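Local structure of ORF 37 (Human herpesvirus 8 type M, 3FHD) at residues Ala83-Met86 with Ala87-Tyr90; Phe91-Ser94 with Lys95-Glu98; Pro155-Asp158 with Ala159-Gly163. The protein cuts double- and single-stranded DNA as a metal-dependent endonuclease and exonuclease, helping to process branched viral DNA into unit-length genomes for packaging. All coordinates share one frame; numbering follows the deposited sequence.

Interaction 1. Residues Ala83-Met86 with Ala87-Tyr90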
ATOM      1  N   ALA A  83      10.346  -8.217  18.230  1.00 17.26           N
ATOM      2  CA  ALA A  83      10.719  -7.468  19.433  1.00 16.91           C
ATOM      3  C   ALA A  83      11.655  -6.285  19.154  1.00 17.23           C
ATOM      4  O   ALA A  83      11.492  -5.210  19.724  1.00 15.69           O
ATOM      5  CB  ALA A  83      11.321  -8.417  20.543  1.00 17.92           C
ATOM      6  N   LEU A  84      12.647  -6.489  18.296  1.00 16.09           N
ATOM      7  CA  LEU A  84      13.603  -5.400  18.024  1.00 17.68           C
ATOM      8  C   LEU A  84      12.936  -4.243  17.212  1.00 16.54           C
ATOM      9  O   LEU A  84      13.259  -3.064  17.395  1.00 16.06           O
ATOM     10  CB  LEU A  84      14.849  -5.975  17.329  1.00 17.83           C
ATOM     11  CG  LEU A  84      16.008  -5.037  17.013  1.00 18.77           C
ATOM     12  CD1 LEU A  84      16.435  -4.224  18.256  1.00 21.07           C
ATOM     13  CD2 LEU A  84      17.184  -5.829  16.409  1.00 20.51           C
ATOM     14  N   ARG A  85      11.991  -4.597  16.348  1.00 17.71           N
ATOM     15  CA  ARG A  85      11.177  -3.601  15.616  1.00 17.20           C
ATOM     16  C   ARG A  85      10.305  -2.764  16.590  1.00 16.58           C
ATOM     17  O   ARG A  85      10.189  -1.544  16.407  1.00 14.10           O
ATOM     18  CB  ARG A  85      10.292  -4.318  14.573  1.00 16.86           C
ATOM     19  CG  ARG A  85       9.518  -3.373  13.652  1.00 18.10           C
ATOM     20  CD  ARG A  85      10.425  -2.537  12.779  1.00 16.91           C
ATOM     21  NE  ARG A  85       9.668  -1.448  12.130  1.00 19.69           N
ATOM     22  CZ  ARG A  85      10.120  -0.693  11.132  1.00 19.36           C
ATOM     23  NH1 ARG A  85      11.297  -0.947  10.594  1.00 18.78           N
ATOM     24  NH2 ARG A  85       9.349   0.283  10.644  1.00 20.14           N
ATOM     25  N   MET A  86       9.716  -3.428  17.596  1.00 16.56           N
ATOM     26  CA  MET A  86       8.947  -2.753  18.672  1.00 16.97           C
ATOM     27  C   MET A  86       9.849  -1.789  19.445  1.00 15.61           C
ATOM     28  O   MET A  86       9.471  -0.641  19.668  1.00 15.96           O
ATOM     29  CB  MET A  86       8.305  -3.771  19.639  1.00 17.19           C
ATOM     30  CG  MET A  86       7.074  -4.484  19.068  1.00 19.02           C
ATOM     31  SD  MET A  86       5.737  -3.404  18.487  1.00 24.96           S
ATOM     32  CE  MET A  86       5.441  -4.224  16.981  1.00 23.89           C
ATOM     33  N   ALA A  87      11.062  -2.240  19.790  1.00 14.88           N
ATOM     34  CA  ALA A  87      12.086  -1.391  20.460  1.00 14.96           C
ATOM     35  C   ALA A  87      12.398  -0.135  19.627  1.00 15.89           C
ATOM     36  O   ALA A  87      12.412   0.991  20.156  1.00 16.92           O
ATOM     37  CB  ALA A  87      13.375  -2.195  20.686  1.00 14.20           C
ATOM     38  N   TYR A  88      12.671  -0.337  18.339  1.00 15.43           N
ATOM     39  CA  TYR A  88      12.865   0.778  17.390  1.00 15.23           C
ATOM     40  C   TYR A  88      11.676   1.743  17.375  1.00 15.06           C
ATOM     41  O   TYR A  88      11.881   2.966  17.445  1.00 14.35           O
ATOM     42  CB  TYR A  88      13.098   0.255  15.955  1.00 16.66           C
ATOM     43  CG  TYR A  88      12.968   1.347  14.896  1.00 15.10           C
ATOM     44  CD1 TYR A  88      13.901   2.374  14.815  1.00 17.58           C
ATOM     45  CD2 TYR A  88      11.875   1.358  14.012  1.00 19.20           C
ATOM     46  CE1 TYR A  88      13.777   3.414  13.853  1.00 15.03           C
ATOM     47  CE2 TYR A  88      11.722   2.396  13.061  1.00 17.12           C
ATOM     48  CZ  TYR A  88      12.699   3.397  12.980  1.00 16.84           C
ATOM     49  OH  TYR A  88      12.551   4.406  12.051  1.00 18.81           O
ATOM     50  N   ASN A  89      10.447   1.206  17.272  1.00 15.84           N
ATOM     51  CA  ASN A  89       9.241   2.068  17.278  1.00 16.84           C
ATOM     52  C   ASN A  89       9.242   2.982  18.511  1.00 16.15           C
ATOM     53  O   ASN A  89       8.959   4.175  18.427  1.00 15.02           O
ATOM     54  CB  ASN A  89       7.942   1.259  17.235  1.00 16.80           C
ATOM     55  CG  ASN A  89       7.503   0.916  15.785  1.00 20.54           C
ATOM     56  OD1 ASN A  89       6.465   1.381  15.316  1.00 26.37           O
ATOM     57  ND2 ASN A  89       8.302   0.145  15.085  1.00 23.96           N
ATOM     58  N   TYR A  90       9.564   2.418  19.668  1.00 15.83           N
ATOM     59  CA  TYR A  90       9.641   3.236  20.874  1.00 16.14           C
ATOM     60  C   TYR A  90      10.631   4.397  20.756  1.00 15.79           C
ATOM     61  O   TYR A  90      10.263   5.547  20.988  1.00 16.66           O
ATOM     62  CB  TYR A  90       9.934   2.386  22.126  1.00 15.38           C
ATOM     63  CG  TYR A  90      10.232   3.287  23.307  1.00 17.34           C
ATOM     64  CD1 TYR A  90       9.201   4.021  23.930  1.00 16.65           C
ATOM     65  CD2 TYR A  90      11.532   3.424  23.794  1.00 16.21           C
ATOM     66  CE1 TYR A  90       9.475   4.871  25.008  1.00 15.86           C
ATOM     67  CE2 TYR A  90      11.809   4.274  24.898  1.00 15.95           C
ATOM     68  CZ  TYR A  90      10.783   4.979  25.480  1.00 16.94           C
ATOM     69  OH  TYR A  90      11.055   5.795  26.569  1.00 19.37           O
TER
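Arg85 and Tyr88 run side by side and point the same way. CD2 of the Tyr88 ring sits over the centre of one guanidinium face, 3.9 Å from Arg85 CZ. The two planes are 57° apart, so this is an inclined contact and not a flat stack. Arg85 reaches the ring because CG stands anti to the backbone N (chi1 -174°) and the chain then bends at chi2.

The carbonyl oxygen of Arg85 takes two bonds from Asn89. One is the ordinary helical bond from Asn89 N, at 2.9 Å. The other comes from the amide: Asn89 ND2 lies 2.9 Å from Arg85 O with an N-H...O angle of 154°. This amide nitrogen stands above the carbonyl plane, and the two donors arrive from opposite faces of it. The ND2 bond to Arg85 O and the bond OD1 accepts from Gln231 NE2 together hold the Asn89 amide in its rotation.

All eight residues belong to the first turns of helix 83-100, an alpha-helix of this PD-(D/E)XK-superfamily nuclease, away from its metal site. Ala87 N bonds to Ala83 O at 3.0 Å, Tyr88 N to Leu84 O at 2.9 Å and Tyr90 N to Met86 O at 3.1 Å. Leu84 CD1 lies 4.4 Å from Ala87 CB, a loose apolar touch.

A second shell sets the polar ends. Arg85 NE donates to Gln231 OE1, and its NH2 and NH1 bond to the carbonyl oxygens of Leu160 and Asp162. Phe59 makes a cation-pi contact with Arg85, and Tyr88 OH bonds to Leu57 O.

Interaction 2. Residues Phe91-Ser94 with Lys95-Glu98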
ATOM      1  N   PHE A  91      11.883   4.107  20.409  1.00 15.59           N
ATOM      2  CA  PHE A  91      12.902   5.162  20.249  1.00 14.76           C
ATOM      3  C   PHE A  91      12.523   6.187  19.185  1.00 14.74           C
ATOM      4  O   PHE A  91      12.763   7.405  19.366  1.00 14.29           O
ATOM      5  CB  PHE A  91      14.274   4.545  19.921  1.00 14.67           C
ATOM      6  CG  PHE A  91      14.921   3.855  21.117  1.00 16.05           C
ATOM      7  CD1 PHE A  91      15.458   4.605  22.151  1.00 17.49           C
ATOM      8  CD2 PHE A  91      14.933   2.472  21.212  1.00 15.61           C
ATOM      9  CE1 PHE A  91      16.033   3.985  23.289  1.00 17.38           C
ATOM     10  CE2 PHE A  91      15.505   1.830  22.315  1.00 16.44           C
ATOM     11  CZ  PHE A  91      16.061   2.601  23.370  1.00 15.55           C
ATOM     12  N   LEU A  92      12.000   5.697  18.061  1.00 13.72           N
ATOM     13  CA  LEU A  92      11.545   6.568  16.975  1.00 13.98           C
ATOM     14  C   LEU A  92      10.490   7.567  17.488  1.00 14.14           C
ATOM     15  O   LEU A  92      10.628   8.765  17.340  1.00 13.95           O
ATOM     16  CB  LEU A  92      10.934   5.733  15.831  1.00 13.74           C
ATOM     17  CG  LEU A  92      10.342   6.605  14.707  1.00 15.16           C
ATOM     18  CD1 LEU A  92      11.368   7.652  14.172  1.00 14.74           C
ATOM     19  CD2 LEU A  92       9.829   5.722  13.617  1.00 15.43           C
ATOM     20  N   PHE A  93       9.399   7.046  18.030  1.00 14.49           N
ATOM     21  CA  PHE A  93       8.326   7.898  18.514  1.00 16.03           C
ATOM     22  C   PHE A  93       8.649   8.708  19.774  1.00 16.28           C
ATOM     23  O   PHE A  93       8.122   9.806  19.930  1.00 17.16           O
ATOM     24  CB  PHE A  93       6.998   7.144  18.605  1.00 16.27           C
ATOM     25  CG  PHE A  93       6.328   6.984  17.257  1.00 18.32           C
ATOM     26  CD1 PHE A  93       5.371   7.917  16.836  1.00 19.64           C
ATOM     27  CD2 PHE A  93       6.702   5.956  16.388  1.00 18.23           C
ATOM     28  CE1 PHE A  93       4.750   7.796  15.588  1.00 20.93           C
ATOM     29  CE2 PHE A  93       6.100   5.815  15.118  1.00 17.18           C
ATOM     30  CZ  PHE A  93       5.120   6.758  14.704  1.00 19.79           C
ATOM     31  N   SER A  94       9.555   8.231  20.617  1.00 16.10           N
ATOM     32  CA  SER A  94      10.033   9.102  21.698  1.00 17.48           C
ATOM     33  C   SER A  94      10.710  10.346  21.093  1.00 17.84           C
ATOM     34  O   SER A  94      10.540  11.461  21.604  1.00 18.55           O
ATOM     35  CB  SER A  94      11.001   8.380  22.647  1.00 16.60           C
ATOM     36  OG  SER A  94      11.287   9.225  23.750  1.00 18.39           O
ATOM     37  N   LYS A  95      11.427  10.168  19.986  1.00 18.07           N
ATOM     38  CA  LYS A  95      12.175  11.280  19.360  1.00 19.04           C
ATOM     39  C   LYS A  95      11.257  12.213  18.536  1.00 19.88           C
ATOM     40  O   LYS A  95      11.386  13.447  18.605  1.00 20.11           O
ATOM     41  CB  LYS A  95      13.345  10.727  18.513  1.00 18.52           C
ATOM     42  CG  LYS A  95      14.211  11.772  17.753  1.00 18.63           C
ATOM     43  CD  LYS A  95      14.864  12.786  18.695  1.00 20.48           C
ATOM     44  CE  LYS A  95      15.814  12.090  19.669  1.00 21.03           C
ATOM     45  NZ  LYS A  95      16.648  13.068  20.426  1.00 19.27           N
ATOM     46  N   VAL A  96      10.315  11.634  17.782  1.00 20.66           N
ATOM     47  CA  VAL A  96       9.531  12.400  16.784  1.00 21.01           C
ATOM     48  C   VAL A  96       8.089  12.744  17.139  1.00 21.55           C
ATOM     49  O   VAL A  96       7.474  13.581  16.453  1.00 21.12           O
ATOM     50  CB  VAL A  96       9.499  11.723  15.367  1.00 20.31           C
ATOM     51  CG1 VAL A  96      10.880  11.357  14.905  1.00 20.97           C
ATOM     52  CG2 VAL A  96       8.542  10.523  15.340  1.00 21.92           C
ATOM     53  N   GLY A  97       7.549  12.101  18.169  1.00 22.24           N
ATOM     54  CA  GLY A  97       6.127  12.233  18.543  1.00 23.90           C
ATOM     55  C   GLY A  97       5.633  13.665  18.669  1.00 24.95           C
ATOM     56  O   GLY A  97       4.639  14.035  18.047  1.00 25.55           O
ATOM     57  N   GLU A  98       6.348  14.473  19.449  1.00 25.28           N
ATOM     58  CA  GLU A  98       6.027  15.884  19.640  1.00 25.54           C
ATOM     59  C   GLU A  98       6.038  16.655  18.317  1.00 25.30           C
ATOM     60  O   GLU A  98       5.084  17.371  17.993  1.00 25.12           O
ATOM     61  CB  GLU A  98       7.029  16.519  20.613  1.00 25.11           C
TER
HETATM   62  O   HOH W   1       8.401  13.367  21.211  1.00 42.79           O
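Leu92 O is gripped by two backbone N-H groups from the next turn. Val96 N binds it at 2.9 Å, lying in the carbonyl plane. Lys95 N adds only a weak bond to Leu92 O, at 3.1 Å with an N-H...O angle of 124°. The main bond of Lys95 N goes to Phe91 O instead, also at 3.1 Å. One N-H is thus shared between two carbonyl groups.

Beside this backbone pair the side chains also meet. Leu92 CD1 meets Val96 CG1 at 3.8 Å, and the two side chains cross at a slant. CG of Leu92 is anti to its backbone N (chi1 176°), which carries CD1 along the helix toward the valine. Val96 places CG1 anti to the carbonyl carbon, and its other methyl, CG2, takes the tight place between N and C. That methyl lies 3.4 Å from Leu92 O and makes a looser contact with CD1 of the Phe93 ring.

This is the later part of helix 83-100, still with i to i+4 bonds. Gly97 N reaches Phe93 O at 2.9 Å. One residue on, a water takes over: it donates to Ser94 O at 2.9 Å and accepts from Glu98 N at the same distance. The water therefore bridges the donor and acceptor of the next i to i+4 pair.

The flanks of the helix meet other parts of the chain. Phe93 packs on Val144 and Ala147 of helix 134-147. Val96 touches Leu38 and Val156. Lys95 has its chain bent at chi2 and chi3, and NZ donates to the carbonyl oxygens of Asp36 and Ser34.

Interaction 3. Residues Pro155-Asp158 with Ala159-Gly163. With SO4 (sulfate ion), chain B.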
ATOM      1  N   PRO A 155       6.534  13.973   7.855  1.00 19.47           N
ATOM      2  CA  PRO A 155       7.994  13.982   7.724  1.00 20.29           C
ATOM      3  C   PRO A 155       8.729  12.713   8.169  1.00 19.81           C
ATOM      4  O   PRO A 155       9.919  12.583   7.858  1.00 19.81           O
ATOM      5  CB  PRO A 155       8.409  15.154   8.625  1.00 20.65           C
ATOM      6  CG  PRO A 155       7.312  15.215   9.640  1.00 21.47           C
ATOM      7  CD  PRO A 155       6.067  14.972   8.842  1.00 19.70           C
ATOM      8  N   VAL A 156       8.053  11.790   8.859  1.00 20.21           N
ATOM      9  CA  VAL A 156       8.704  10.532   9.266  1.00 19.94           C
ATOM     10  C   VAL A 156       8.403   9.354   8.337  1.00 19.69           C
ATOM     11  O   VAL A 156       8.954   8.292   8.553  1.00 18.30           O
ATOM     12  CB  VAL A 156       8.436  10.122  10.763  1.00 20.91           C
ATOM     13  CG1 VAL A 156       8.618  11.342  11.700  1.00 24.22           C
ATOM     14  CG2 VAL A 156       7.064   9.438  10.941  1.00 21.01           C
ATOM     15  N   TRP A 157       7.563   9.565   7.309  1.00 19.38           N
ATOM     16  CA  TRP A 157       7.151   8.516   6.332  1.00 18.43           C
ATOM     17  C   TRP A 157       8.310   7.657   5.820  1.00 19.31           C
ATOM     18  O   TRP A 157       8.275   6.428   5.964  1.00 19.44           O
ATOM     19  CB  TRP A 157       6.408   9.158   5.127  1.00 17.59           C
ATOM     20  CG  TRP A 157       5.635   8.194   4.285  1.00 18.90           C
ATOM     21  CD1 TRP A 157       5.850   7.893   2.970  1.00 18.83           C
ATOM     22  CD2 TRP A 157       4.486   7.419   4.695  1.00 17.60           C
ATOM     23  NE1 TRP A 157       4.922   6.960   2.546  1.00 17.85           N
ATOM     24  CE2 TRP A 157       4.074   6.659   3.583  1.00 18.16           C
ATOM     25  CE3 TRP A 157       3.773   7.296   5.902  1.00 17.79           C
ATOM     26  CZ2 TRP A 157       2.954   5.788   3.631  1.00 16.19           C
ATOM     27  CZ3 TRP A 157       2.656   6.416   5.956  1.00 18.22           C
ATOM     28  CH2 TRP A 157       2.284   5.662   4.823  1.00 18.53           C
ATOM     29  N   ASP A 158       9.312   8.308   5.218  1.00 19.87           N
ATOM     30  CA  ASP A 158      10.439   7.604   4.577  1.00 20.58           C
ATOM     31  C   ASP A 158      11.249   6.843   5.625  1.00 18.90           C
ATOM     32  O   ASP A 158      11.566   5.689   5.415  1.00 18.42           O
ATOM     33  CB  ASP A 158      11.340   8.554   3.791  1.00 21.82           C
ATOM     34  CG  ASP A 158      10.676   9.083   2.506  1.00 27.10           C
ATOM     35  OD1 ASP A 158       9.752   8.417   1.981  1.00 31.23           O
ATOM     36  OD2 ASP A 158      11.096  10.163   2.023  1.00 33.54           O
ATOM     37  N   ALA A 159      11.544   7.489   6.752  1.00 17.18           N
ATOM     38  CA  ALA A 159      12.320   6.862   7.824  1.00 17.10           C
ATOM     39  C   ALA A 159      11.674   5.611   8.412  1.00 16.44           C
ATOM     40  O   ALA A 159      12.341   4.576   8.617  1.00 16.18           O
ATOM     41  CB  ALA A 159      12.612   7.897   8.944  1.00 17.41           C
ATOM     42  N   LEU A 160      10.353   5.683   8.630  1.00 15.45           N
ATOM     43  CA  LEU A 160       9.571   4.603   9.233  1.00 14.81           C
ATOM     44  C   LEU A 160       9.463   3.361   8.294  1.00 16.15           C
ATOM     45  O   LEU A 160       9.495   2.199   8.746  1.00 15.37           O
ATOM     46  CB  LEU A 160       8.164   5.155   9.515  1.00 14.58           C
ATOM     47  CG  LEU A 160       7.183   4.121  10.085  1.00 14.00           C
ATOM     48  CD1 LEU A 160       7.631   3.544  11.431  1.00 12.47           C
ATOM     49  CD2 LEU A 160       5.729   4.693  10.189  1.00 15.50           C
ATOM     50  N   ARG A 161       9.384   3.627   6.986  1.00 14.76           N
ATOM     51  CA  ARG A 161       9.303   2.576   5.985  1.00 16.91           C
ATOM     52  C   ARG A 161      10.620   1.798   5.731  1.00 17.22           C
ATOM     53  O   ARG A 161      10.603   0.677   5.173  1.00 18.83           O
ATOM     54  CB  ARG A 161       8.725   3.150   4.692  1.00 17.57           C
ATOM     55  CG  ARG A 161       7.275   3.595   4.887  1.00 17.42           C
ATOM     56  CD  ARG A 161       6.856   4.523   3.726  1.00 23.36           C
ATOM     57  NE  ARG A 161       7.022   3.832   2.446  1.00 23.44           N
ATOM     58  CZ  ARG A 161       6.071   3.102   1.857  1.00 24.91           C
ATOM     59  NH1 ARG A 161       4.868   2.995   2.400  1.00 26.65           N
ATOM     60  NH2 ARG A 161       6.316   2.472   0.720  1.00 22.58           N
ATOM     61  N   ASP A 162      11.726   2.361   6.163  1.00 17.46           N
ATOM     62  CA  ASP A 162      13.031   1.698   6.017  1.00 18.01           C
ATOM     63  C   ASP A 162      13.035   0.372   6.801  1.00 16.66           C
ATOM     64  O   ASP A 162      12.419   0.284   7.898  1.00 16.06           O
ATOM     65  CB  ASP A 162      14.150   2.614   6.492  1.00 18.15           C
ATOM     66  CG  ASP A 162      15.511   1.918   6.426  1.00 20.31           C
ATOM     67  OD1 ASP A 162      16.001   1.748   5.303  1.00 23.11           O
ATOM     68  OD2 ASP A 162      16.030   1.442   7.463  1.00 19.90           O
ATOM     69  N   GLY A 163      13.647  -0.666   6.210  1.00 16.49           N
ATOM     70  CA  GLY A 163      13.794  -1.976   6.847  1.00 15.50           C
ATOM     71  C   GLY A 163      12.571  -2.880   6.701  1.00 16.71           C
ATOM     72  O   GLY A 163      12.517  -3.968   7.249  1.00 15.98           O
TER
HETATM   73  S   SO4 B 487       2.919   0.634   0.285  1.00 24.06           S
HETATM   74  O1  SO4 B 487       4.287   0.299  -0.078  1.00 20.40           O
HETATM   75  O2  SO4 B 487       2.150   0.879  -0.940  1.00 23.18           O
HETATM   76  O3  SO4 B 487       2.397  -0.517   0.992  1.00 19.67           O
HETATM   77  O4  SO4 B 487       2.917   1.736   1.212  1.00 26.72           O
HETATM   78  O   HOH W   2      11.455  10.530   6.985  1.00 25.96           O
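Arg161 puts CD over one face of the Trp157 indole, and the two side chains meet at a slant within the short helix 157-161. The contact is a CH-pi interaction. Arg161 CD sits 3.5 Å from the centroid of the five-membered ring, 16° off the ring normal. The guanidinium plane and the indole plane are 22° apart, so the charged group runs on at a shallow tilt beyond CD. Its NH1 comes 3.6 Å from Trp157 CZ2.

The torsions explain the layout. Trp157 holds CG beside its carbonyl carbon, which turns the indole along the helix toward the next turn. The Arg161 chain starts off extended and bends at chi3, and this sets the course of the guanidinium.

The backbone beneath is a short run of helical bonds. Leu160 N bonds to Val156 O at 3.0 Å, and Arg161 N to Trp157 O at 3.2 Å. The last bond, Asp162 N to Asp158 O, is weak. At the start of the helix a water accepts from Ala159 N and donates to Pro155 O. Asp162 leaves the helix with its carboxylate bound to Ser60 OG and Ser185 N.

The Trp157 side chain is about 8 Å from that of Asp243, a magnesium ligand, and that of Arg161 is about 10 Å from the bound magnesium ion. A sulfate, probably from the crystallisation liquor, is bound by Arg161 and by the hydroxyls of Ser167, Ser168 and Ser241. An anion site in this neighbourhood of the metal is consistent with a place for a DNA phosphate, though this is inferred. The sulfate sulfur lies in the guanidinium plane, at its edge; Arg161 NH2 gives O1 a longer bond, while Arg161 NH1 donates to sulfate O4 at 2.6 Å, with an N-H...O angle of 173°.

Interactions 1 and 2 follow one another on helix 83-100, their centres 12 Å apart. Interaction 3 comes later in the chain, on helix 157-161. Its centre is 14 Å from that of interaction 1 and 13 Å from that of interaction 2. The short helix packs against the long one. Near residues 83-90 the join is polar: Arg85 NH2 lies 2.7 Å from Leu160 O. Near residues 91-98 it is apolar: Val96 CG2 meets Val156 CG1 at 3.7 Å, and Leu92 packs on Leu160. Helix 83-100 thus backs the short helix whose Trp157 and Arg161 lie near the magnesium site, while interactions 1 and 2 stay away from it.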